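Local coordinates for protein catecholate siderophore receptor Fiu (Escherichia coli, PDB 6BPM) that imports iron bound to catecholate siderophores across the outer membrane, using energy passed on by TonB, and also admits catechol-substituted cephalosporins and serves as a microcin receptor, at residues Glu561-Gln566 / Gly576-Glu581; Ala606-Gly611 / Ser620-Thr625; Ala615-Ser620 / Ser653-Ser658; Val502-Pro507 / Pro530-Thr535. All coordinates share one frame; numbering follows the deposited sequence.

Contact 1. Residues Glu561-Gln566 / Gly576-Glu581; sequences ENEVEQ and GKKRVE
Gly-576 meets Glu-563 near the loop end of the hairpin made by strands 549-566 and 572-588, a worked example of how a backbone pair and a charge pair combine near a hairpin end. The residues form an antiparallel hydrogen-bonded pair. Gly-576 N gives its hydrogen to Glu-563 O over 3.0 Å, bent to 142° at the hydrogen, while the return bond from Glu-563 N to Gly-576 O is weak at 3.4 Å. Glycine suits the spot: Glu-565 lays its CG 3.7 Å from Gly-576 CA, and a beta carbon here would collide with that methylene and with Glu-563 O. Lys-577 follows on the face that carries Glu-561. These two chains run alongside each other in the same direction, with Lys-577 CG and Glu-561 CG 3.7 Å apart, yet Glu-561 OE1 stays 5.6 Å from Lys-577 NZ, and the touch is aliphatic. Lys-578 belongs to the other face and crosses Glu-563 at about a right angle. Its chain is extended up to the last torsion, where a bend (chi4 73°) turns NZ onto Glu-563 OE1. The two charges form a salt bridge, but the modelled separation is too short to be trusted, so its exact geometry is doubtful. The same NZ donates to a water that in turn donates to Val-564 O. Glu-563 OE2, meanwhile, accepts from Gln-531 of strand 531-544. The carboxylate thus has a partner at each oxygen, one from each neighbouring strand, which probably favours its ionised form and limits its turning, and ties three consecutive strands through one side chain.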
# COMPACT_ATOMS: atom_id res chain seq x y z
N GLU A 561 1.85 21.43 2.83
CA GLU A 561 1.54 22.75 2.32
C GLU A 561 1.13 22.71 0.85
O GLU A 561 1.27 21.69 0.16
CB GLU A 561 2.73 23.70 2.51
CG GLU A 561 2.74 24.39 3.87
CD GLU A 561 4.10 24.94 4.24
OE1 GLU A 561 4.58 24.65 5.36
OE2 GLU A 561 4.70 25.66 3.41
N ASN A 562 0.66 23.85 0.37
CA ASN A 562 0.15 24.00 -0.99
C ASN A 562 -1.08 23.13 -1.28
O ASN A 562 -1.29 22.70 -2.42
CB ASN A 562 1.23 23.76 -2.03
CG ASN A 562 2.36 24.73 -1.89
OD1 ASN A 562 2.22 25.79 -1.28
ND2 ASN A 562 3.48 24.42 -2.51
N GLU A 563 -1.90 22.88 -0.26
CA GLU A 563 -3.19 22.23 -0.48
C GLU A 563 -4.17 23.20 -1.12
O GLU A 563 -4.23 24.38 -0.75
CB GLU A 563 -3.76 21.72 0.84
CG GLU A 563 -2.91 20.66 1.51
CD GLU A 563 -2.92 19.34 0.75
OE1 GLU A 563 -3.79 18.48 1.06
OE2 GLU A 563 -2.07 19.18 -0.16
N VAL A 564 -4.97 22.70 -2.06
CA VAL A 564 -5.93 23.55 -2.77
C VAL A 564 -7.07 23.92 -1.83
O VAL A 564 -7.68 23.06 -1.19
CB VAL A 564 -6.48 22.83 -4.01
CG1 VAL A 564 -7.32 23.79 -4.85
CG2 VAL A 564 -5.35 22.27 -4.84
N GLU A 565 -7.34 25.23 -1.73
CA GLU A 565 -8.48 25.74 -0.98
C GLU A 565 -9.13 26.87 -1.77
O GLU A 565 -8.54 27.42 -2.71
CB GLU A 565 -8.08 26.22 0.42
CG GLU A 565 -7.59 25.10 1.32
CD GLU A 565 -8.71 24.16 1.77
OE1 GLU A 565 -9.90 24.47 1.50
OE2 GLU A 565 -8.41 23.14 2.42
N GLN A 566 -10.35 27.23 -1.37
CA GLN A 566 -11.14 28.21 -2.10
C GLN A 566 -11.01 29.60 -1.49
O GLN A 566 -11.04 29.76 -0.27
CB GLN A 566 -12.61 27.82 -2.15
CG GLN A 566 -13.40 28.69 -3.12
CD GLN A 566 -14.80 28.20 -3.34
OE1 GLN A 566 -15.47 27.77 -2.40
NE2 GLN A 566 -15.24 28.21 -4.59
N GLY A 576 -3.77 26.24 1.62
CA GLY A 576 -4.13 25.24 2.60
C GLY A 576 -2.92 24.55 3.20
O GLY A 576 -1.81 24.60 2.67
N LYS A 577 -3.17 23.93 4.35
CA LYS A 577 -2.13 23.29 5.15
C LYS A 577 -2.74 22.14 5.93
O LYS A 577 -3.87 22.23 6.41
CB LYS A 577 -1.47 24.27 6.13
CG LYS A 577 -0.49 25.20 5.46
CD LYS A 577 -0.03 26.34 6.34
CE LYS A 577 0.74 27.35 5.48
NZ LYS A 577 0.74 28.72 6.06
N LYS A 578 -1.96 21.08 6.09
CA LYS A 578 -2.37 19.94 6.90
C LYS A 578 -1.22 19.55 7.81
O LYS A 578 -0.07 19.93 7.56
CB LYS A 578 -2.80 18.74 6.01
CG LYS A 578 -4.08 19.00 5.24
CD LYS A 578 -4.50 17.81 4.39
CE LYS A 578 -5.80 18.09 3.59
NZ LYS A 578 -5.67 19.04 2.43
N ARG A 579 -1.52 18.79 8.86
CA ARG A 579 -0.48 18.41 9.81
C ARG A 579 -0.77 17.03 10.37
O ARG A 579 -1.92 16.68 10.66
CB ARG A 579 -0.36 19.43 10.96
CG ARG A 579 0.54 18.92 12.08
CD ARG A 579 0.89 19.97 13.11
NE ARG A 579 1.60 21.14 12.58
CZ ARG A 579 1.74 22.29 13.25
NH1 ARG A 579 1.22 22.44 14.47
NH2 ARG A 579 2.39 23.29 12.68
N VAL A 580 0.30 16.24 10.54
CA VAL A 580 0.26 14.95 11.23
C VAL A 580 1.40 14.94 12.24
O VAL A 580 2.58 15.04 11.86
CB VAL A 580 0.38 13.76 10.25
CG1 VAL A 580 -0.10 12.49 10.92
CG2 VAL A 580 -0.41 14.01 8.95
N GLU A 581 1.06 14.76 13.52
CA GLU A 581 1.93 14.95 14.67
C GLU A 581 1.73 13.77 15.60
O GLU A 581 0.64 13.22 15.69
CB GLU A 581 1.53 16.20 15.49
CG GLU A 581 2.30 17.48 15.36
CD GLU A 581 1.80 18.54 16.37
OE1 GLU A 581 2.40 19.63 16.42
OE2 GLU A 581 0.82 18.30 17.11
O HOH W 1 -6.82 20.47 0.49

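Contact 2. Residues Ala606-Gly611 / Ser620-Thr625; sequences ATIKNG and SSLPYT
A single beta bridge, Thr-607 with Ser-621, marks where the loop after strand 595-610 doubles back along that strand's end, illustrating how irregular chain can go on pairing with the end of a barrel strand. Two backbone bonds frame the bridge. Ile-608 N reaches Ser-620 O over 2.7 Å, approaching nearly along the C=O axis, and the same oxygen also receives a CA-H...O contact from Thr-607. Leu-622 N donates to Ala-606 O over 3.1 Å, but from well above the carbonyl plane. Side chains add an apolar patch centred on Leu-622. Chi1 of -61° puts CG beside the backbone N and against Ala-606, and from there the branch sends its two methyls to different partners: CD1 lies 3.6 Å from Ala-606 CB, and CD2 lies 3.7 Å from Ile-608 CG1, the two larger chains crossing at about a right angle. Thr-625 brings its CG2 within 4.1 Å of Ala-606 CB. With an alanine in place of Leu-622 both methyls are gone, which is likely to open a gap beside Ala-606 CB and Ile-608 CG1 and leave those two side chains without their shared apolar partner. On the side away from the loop, strand 595-610 pairs with strand 572-588, where Thr-607 bonds through its backbone to Arg-579 and Lys-609 and Asn-610 form a classic beta bulge against Lys-577. Further along the loop, Tyr-624 makes a backbone bond to His-655, tying the loop to the end of strand 642-655 before the chain enters strand 628-636.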
# COMPACT_ATOMS: atom_id res chain seq x y z
N ALA A 606 -3.90 13.77 12.80
CA ALA A 606 -3.97 14.28 11.44
C ALA A 606 -5.10 15.29 11.39
O ALA A 606 -6.24 14.95 11.71
CB ALA A 606 -4.22 13.13 10.46
N THR A 607 -4.79 16.52 10.98
CA THR A 607 -5.80 17.56 11.06
C THR A 607 -5.58 18.54 9.93
O THR A 607 -4.47 18.65 9.39
CB THR A 607 -5.77 18.33 12.40
OG1 THR A 607 -4.46 18.87 12.63
CG2 THR A 607 -6.11 17.42 13.57
N ILE A 608 -6.66 19.26 9.58
CA ILE A 608 -6.62 20.40 8.67
C ILE A 608 -6.13 21.61 9.46
O ILE A 608 -6.62 21.90 10.55
CB ILE A 608 -8.01 20.68 8.07
CG1 ILE A 608 -8.54 19.48 7.28
CG2 ILE A 608 -7.98 21.95 7.19
CD1 ILE A 608 -8.12 19.44 5.81
N LYS A 609 -5.11 22.29 8.93
CA LYS A 609 -4.55 23.43 9.64
C LYS A 609 -4.96 24.76 9.01
O LYS A 609 -5.16 25.74 9.73
CB LYS A 609 -3.02 23.30 9.66
CG LYS A 609 -2.36 23.63 11.00
CD LYS A 609 -1.39 24.82 10.93
CE LYS A 609 -0.94 25.23 12.33
NZ LYS A 609 -0.11 26.46 12.34
N ASN A 610 -5.15 24.80 7.70
CA ASN A 610 -5.81 25.91 7.02
C ASN A 610 -6.66 25.30 5.92
O ASN A 610 -6.17 24.45 5.17
CB ASN A 610 -4.82 26.90 6.39
CG ASN A 610 -4.13 27.74 7.41
OD1 ASN A 610 -2.92 27.64 7.59
ND2 ASN A 610 -4.89 28.59 8.08
N GLY A 611 -7.91 25.72 5.85
CA GLY A 611 -8.83 25.30 4.82
C GLY A 611 -10.11 24.75 5.41
O GLY A 611 -10.32 24.72 6.62
N SER A 620 -11.83 19.08 12.70
CA SER A 620 -10.66 19.34 11.88
C SER A 620 -9.87 18.08 11.52
O SER A 620 -8.85 18.19 10.83
CB SER A 620 -9.72 20.32 12.57
OG SER A 620 -9.18 19.72 13.73
N SER A 621 -10.27 16.90 12.00
CA SER A 621 -9.55 15.66 11.72
C SER A 621 -9.67 15.25 10.26
O SER A 621 -10.65 15.55 9.58
CB SER A 621 -10.05 14.51 12.59
OG SER A 621 -10.01 14.86 13.96
N LEU A 622 -8.62 14.51 9.79
CA LEU A 622 -8.56 13.90 8.47
C LEU A 622 -9.27 12.56 8.49
O LEU A 622 -9.15 11.81 9.47
CB LEU A 622 -7.10 13.70 8.04
CG LEU A 622 -6.24 14.95 7.90
CD1 LEU A 622 -4.93 14.63 7.22
CD2 LEU A 622 -6.99 16.07 7.18
N PRO A 623 -10.02 12.22 7.45
CA PRO A 623 -10.78 10.98 7.46
C PRO A 623 -9.92 9.76 7.17
O PRO A 623 -8.81 9.84 6.62
CB PRO A 623 -11.82 11.19 6.36
CG PRO A 623 -11.14 12.11 5.42
CD PRO A 623 -10.25 13.00 6.22
N TYR A 624 -10.49 8.60 7.52
CA TYR A 624 -9.89 7.29 7.28
C TYR A 624 -8.49 7.22 7.89
O TYR A 624 -7.58 6.61 7.35
CB TYR A 624 -9.90 6.95 5.78
CG TYR A 624 -11.08 7.57 5.03
CD1 TYR A 624 -12.40 7.13 5.23
CD2 TYR A 624 -10.88 8.60 4.12
CE1 TYR A 624 -13.47 7.71 4.55
CE2 TYR A 624 -11.95 9.20 3.45
CZ TYR A 624 -13.24 8.75 3.66
OH TYR A 624 -14.27 9.36 2.95
N THR A 625 -8.33 7.83 9.06
CA THR A 625 -7.07 7.83 9.80
C THR A 625 -7.31 7.55 11.28
O THR A 625 -7.87 8.39 11.97
CB THR A 625 -6.38 9.18 9.69
OG1 THR A 625 -6.21 9.51 8.31
CG2 THR A 625 -5.03 9.16 10.39

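Contact 3. Residues Ala615-Ser620 / Ser653-Ser658; sequences AQDGSS and SMHKGS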
# COMPACT_ATOMS: atom_id res chain seq x y z
N ALA A 615 -13.96 16.45 7.53
CA ALA A 615 -14.57 15.35 8.27
C ALA A 615 -16.08 15.55 8.36
O ALA A 615 -16.56 16.68 8.51
CB ALA A 615 -13.99 15.21 9.67
N GLN A 616 -16.81 14.44 8.29
CA GLN A 616 -18.27 14.52 8.21
C GLN A 616 -18.85 15.30 9.39
O GLN A 616 -19.72 16.17 9.18
CB GLN A 616 -18.88 13.12 8.16
CG GLN A 616 -20.39 13.18 8.21
CD GLN A 616 -20.97 13.92 7.01
OE1 GLN A 616 -20.52 13.76 5.88
NE2 GLN A 616 -21.91 14.81 7.27
N ASP A 617 -18.38 15.03 10.61
CA ASP A 617 -18.90 15.68 11.82
C ASP A 617 -18.36 17.08 12.00
O ASP A 617 -18.59 17.68 13.05
CB ASP A 617 -18.59 14.85 13.08
CG ASP A 617 -17.13 14.98 13.56
OD1 ASP A 617 -16.33 15.77 13.00
OD2 ASP A 617 -16.76 14.23 14.49
N GLY A 618 -17.65 17.60 11.01
CA GLY A 618 -17.31 19.00 10.98
C GLY A 618 -16.09 19.38 11.77
O GLY A 618 -15.71 20.56 11.72
N SER A 619 -15.42 18.43 12.44
CA SER A 619 -14.19 18.73 13.17
C SER A 619 -13.03 18.85 12.18
O SER A 619 -13.21 18.76 10.96
CB SER A 619 -13.89 17.65 14.20
OG SER A 619 -13.37 16.47 13.59
N SER A 620 -11.83 19.08 12.70
CA SER A 620 -10.66 19.34 11.88
C SER A 620 -9.87 18.08 11.52
O SER A 620 -8.85 18.19 10.83
CB SER A 620 -9.72 20.32 12.57
OG SER A 620 -9.18 19.72 13.73
N SER A 653 -10.76 4.52 16.23
CA SER A 653 -11.89 5.00 15.43
C SER A 653 -11.41 6.05 14.43
O SER A 653 -10.38 6.69 14.63
CB SER A 653 -12.99 5.58 16.32
OG SER A 653 -12.55 6.82 16.85
N MET A 654 -12.14 6.19 13.32
CA MET A 654 -11.79 7.21 12.34
C MET A 654 -13.04 7.89 11.81
O MET A 654 -14.17 7.43 11.98
CB MET A 654 -10.97 6.66 11.17
CG MET A 654 -11.11 5.19 10.93
SD MET A 654 -9.75 4.54 9.92
CE MET A 654 -9.87 2.81 10.36
N HIS A 655 -12.80 9.00 11.14
CA HIS A 655 -13.83 9.85 10.61
C HIS A 655 -14.10 9.47 9.18
O HIS A 655 -13.17 9.15 8.42
CB HIS A 655 -13.39 11.31 10.64
CG HIS A 655 -13.15 11.84 12.02
ND1 HIS A 655 -13.88 12.88 12.57
CD2 HIS A 655 -12.25 11.47 12.96
CE1 HIS A 655 -13.44 13.12 13.79
NE2 HIS A 655 -12.45 12.29 14.05
N LYS A 656 -15.37 9.54 8.79
CA LYS A 656 -15.68 9.52 7.38
C LYS A 656 -15.47 10.91 6.81
O LYS A 656 -15.52 11.91 7.52
CB LYS A 656 -17.12 9.06 7.17
CG LYS A 656 -17.53 8.88 5.74
CD LYS A 656 -19.00 8.42 5.66
CE LYS A 656 -19.99 9.49 6.06
NZ LYS A 656 -20.11 10.50 4.98
N GLY A 657 -15.21 10.97 5.51
CA GLY A 657 -15.16 12.25 4.85
C GLY A 657 -16.54 12.85 4.82
O GLY A 657 -17.55 12.18 5.07
N SER A 658 -16.60 14.16 4.58
CA SER A 658 -17.91 14.79 4.46
C SER A 658 -18.54 14.46 3.11
O SER A 658 -17.89 14.54 2.06
CB SER A 658 -17.79 16.30 4.67
OG SER A 658 -16.94 16.88 3.71
O HOH W 2 -16.60 13.03 10.85
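Gln-616 joins Lys-656 through the firm half of this contact, in which a loop leans on the end of a barrel strand and the chain just beyond it. Gln-616 N donates to Lys-656 O over 2.9 Å, at 157°, beside the single bridge between Ala-615 and Gly-657. Their side chains run alongside each other. Lys-656, bent at its last two torsions, curls NZ back onto Gly-657 O at 3.1 Å and reaches Gln-616 OE1 only weakly, at 3.4 Å; the main acceptor of NZ is Lys-706 O, outside the two segments, and the glutamine oxygen has a stronger donor in Asp-659 N. The other half is looser. Here a type I turn from Ala-615 to Gly-618 runs into an Asx turn, Asp-617 OD1 accepting from Ser-619 N at 2.9 Å and also from Ser-619 OG. The His-655 ring rests obliquely against this turn, with ND1 3.7 Å from Ala-615 CB and CE1 3.4 Å from Ser-619 OG. Asp-617 OD1 lies at the ring edge, in its plane, while the carboxylate stands almost perpendicular to the ring (87°). A water bridges this looser side: it accepts from Asp-617 N and lies 3.2 Å from His-655 ND1. The chemistry implies that a backbone bond does most of the joining, and the ammonium of the buried Lys-656, shared among several oxygens, adds a weak link across, whereas the histidine and carboxylate meet without a direct bond; their closeness may modestly favour a protonated ring.

Contact 4. Residues Val502-Pro507 / Pro530-Thr535; sequences VSQQPP and PQKANT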
# COMPACT_ATOMS: atom_id res chain seq x y z
N VAL A 502 12.37 17.06 3.37
CA VAL A 502 11.38 17.66 2.49
C VAL A 502 10.94 16.63 1.46
O VAL A 502 11.72 15.77 1.03
CB VAL A 502 11.92 18.92 1.79
CG1 VAL A 502 10.90 19.47 0.84
CG2 VAL A 502 12.28 19.97 2.80
N SER A 503 9.67 16.69 1.08
CA SER A 503 9.13 15.81 0.06
C SER A 503 8.08 16.58 -0.75
O SER A 503 7.41 17.49 -0.23
CB SER A 503 8.55 14.55 0.69
OG SER A 503 7.85 13.76 -0.26
N GLN A 504 7.91 16.18 -2.00
CA GLN A 504 7.02 16.92 -2.89
C GLN A 504 6.22 15.97 -3.77
O GLN A 504 6.61 14.82 -4.02
CB GLN A 504 7.80 17.92 -3.76
CG GLN A 504 8.50 19.03 -2.97
CD GLN A 504 9.26 20.00 -3.86
OE1 GLN A 504 8.67 20.86 -4.51
NE2 GLN A 504 10.57 19.86 -3.89
N GLN A 505 5.09 16.48 -4.23
CA GLN A 505 4.23 15.76 -5.16
C GLN A 505 3.74 16.79 -6.17
O GLN A 505 2.84 17.58 -5.87
CB GLN A 505 3.07 15.07 -4.46
CG GLN A 505 2.16 14.29 -5.40
CD GLN A 505 2.82 13.02 -5.92
OE1 GLN A 505 3.65 13.04 -6.83
NE2 GLN A 505 2.47 11.91 -5.30
N PRO A 506 4.33 16.83 -7.36
CA PRO A 506 3.99 17.89 -8.31
C PRO A 506 2.64 17.61 -8.95
O PRO A 506 2.13 16.49 -8.87
CB PRO A 506 5.11 17.79 -9.36
CG PRO A 506 5.51 16.37 -9.32
CD PRO A 506 5.36 15.92 -7.89
N PRO A 507 2.06 18.61 -9.62
CA PRO A 507 0.89 18.38 -10.47
C PRO A 507 1.09 17.19 -11.40
O PRO A 507 2.08 17.14 -12.14
CB PRO A 507 0.78 19.68 -11.27
CG PRO A 507 1.46 20.70 -10.42
CD PRO A 507 2.57 20.00 -9.72
N PRO A 530 3.79 22.05 -6.49
CA PRO A 530 3.71 20.73 -5.86
C PRO A 530 3.22 20.85 -4.43
O PRO A 530 3.42 21.86 -3.76
CB PRO A 530 5.15 20.22 -5.93
CG PRO A 530 5.78 21.02 -7.03
CD PRO A 530 5.16 22.37 -6.91
N GLN A 531 2.56 19.80 -3.97
CA GLN A 531 2.26 19.67 -2.56
C GLN A 531 3.55 19.32 -1.81
O GLN A 531 4.12 18.25 -2.03
CB GLN A 531 1.23 18.57 -2.36
CG GLN A 531 0.91 18.28 -0.93
CD GLN A 531 0.47 16.85 -0.72
OE1 GLN A 531 1.22 15.91 -0.99
NE2 GLN A 531 -0.75 16.67 -0.22
N LYS A 532 3.98 20.21 -0.91
CA LYS A 532 5.26 20.07 -0.21
C LYS A 532 5.03 19.57 1.21
O LYS A 532 4.16 20.07 1.91
CB LYS A 532 6.02 21.40 -0.15
CG LYS A 532 6.43 21.95 -1.50
CD LYS A 532 7.81 22.60 -1.42
CE LYS A 532 7.74 24.07 -1.06
NZ LYS A 532 9.09 24.69 -1.16
N ALA A 533 5.82 18.60 1.63
CA ALA A 533 5.72 18.01 2.96
C ALA A 533 7.07 18.15 3.65
O ALA A 533 8.08 17.66 3.13
CB ALA A 533 5.31 16.55 2.89
N ASN A 534 7.08 18.79 4.81
CA ASN A 534 8.28 18.93 5.62
C ASN A 534 8.10 18.13 6.90
O ASN A 534 7.15 18.37 7.65
CB ASN A 534 8.54 20.40 5.90
CG ASN A 534 8.65 21.21 4.64
OD1 ASN A 534 9.65 21.15 3.94
ND2 ASN A 534 7.61 21.97 4.33
N THR A 535 9.02 17.21 7.16
CA THR A 535 8.91 16.32 8.30
C THR A 535 10.07 16.59 9.26
O THR A 535 11.19 16.85 8.84
CB THR A 535 8.95 14.86 7.90
OG1 THR A 535 7.95 14.61 6.90
CG2 THR A 535 8.64 14.01 9.13
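Ser-503 and Ala-533 form a hydrogen-bonded pair in the ladder between strands 494-505 and 531-544, a textbook case of antiparallel pairing. Hydrogen bonds come first. Ala-533 N reaches Ser-503 O over 2.7 Å, and Ser-503 N returns the bond to Ala-533 O, lying in the carbonyl plane. At the next hydrogen-bonded pair, beyond Gln-504 and Lys-532, Gln-531 N gives to Gln-505 O at 2.9 Å from above the carbonyl plane, matched by Gln-505 N to Gln-531 O at 3.0 Å. CA-H...O contacts fill the steps between, such as Gln-504 CA to Gln-531 O at 3.3 Å. Next come side chains lying side by side. Gln-504, extended beyond CG (chi2 180°), runs along Lys-532, its OE1 3.6 Å from Lys-532 CD, while its NE2 turns to Asn-481 OD1 on the adjoining strand 467-489. Val-502 and Asn-534 lie alongside in the same way. Were Gln-504 an alanine, Asn-481 OD1 would probably lose its amide donor and the lysine methylenes their neighbour. Apolar packing closes the end of the ladder, where the ring of Pro-530 sets CG 4.0 Å from Pro-506 CB and also touches Pro-507. On the opposite face, Ser-503, Gln-505 and Gln-531 look toward the plug, meeting Ser-131, Arg-130 and Pro-133 respectively. Antiparallel pairing of neighbouring strands with one face turned inward to the plug is characteristic of the 22-stranded barrel of TonB-dependent receptors; here a long loop without regular structure joins the two strands.

All four contacts belong to the barrel, yet they sample it differently. Contacts 2, 3 and 4 are partly buried, whereas contact 1 lies at the surface. Contact 4 is the most regular, a strand ladder with one face toward the plug; contact 1, one hairpin further on, relies on charge. They share strand neighbours, since strand 531-544 pairs with strand 549-566. Contact 1 also touches contact 2 through paired strands 572-588 and 595-610. Contacts 2 and 3 share Ser-620 and use one loop twice, first for apolar packing against its own strand, then for polar turns against strand 642-655. Contacts 3 and 4 do not touch, their centres about 24 Å apart.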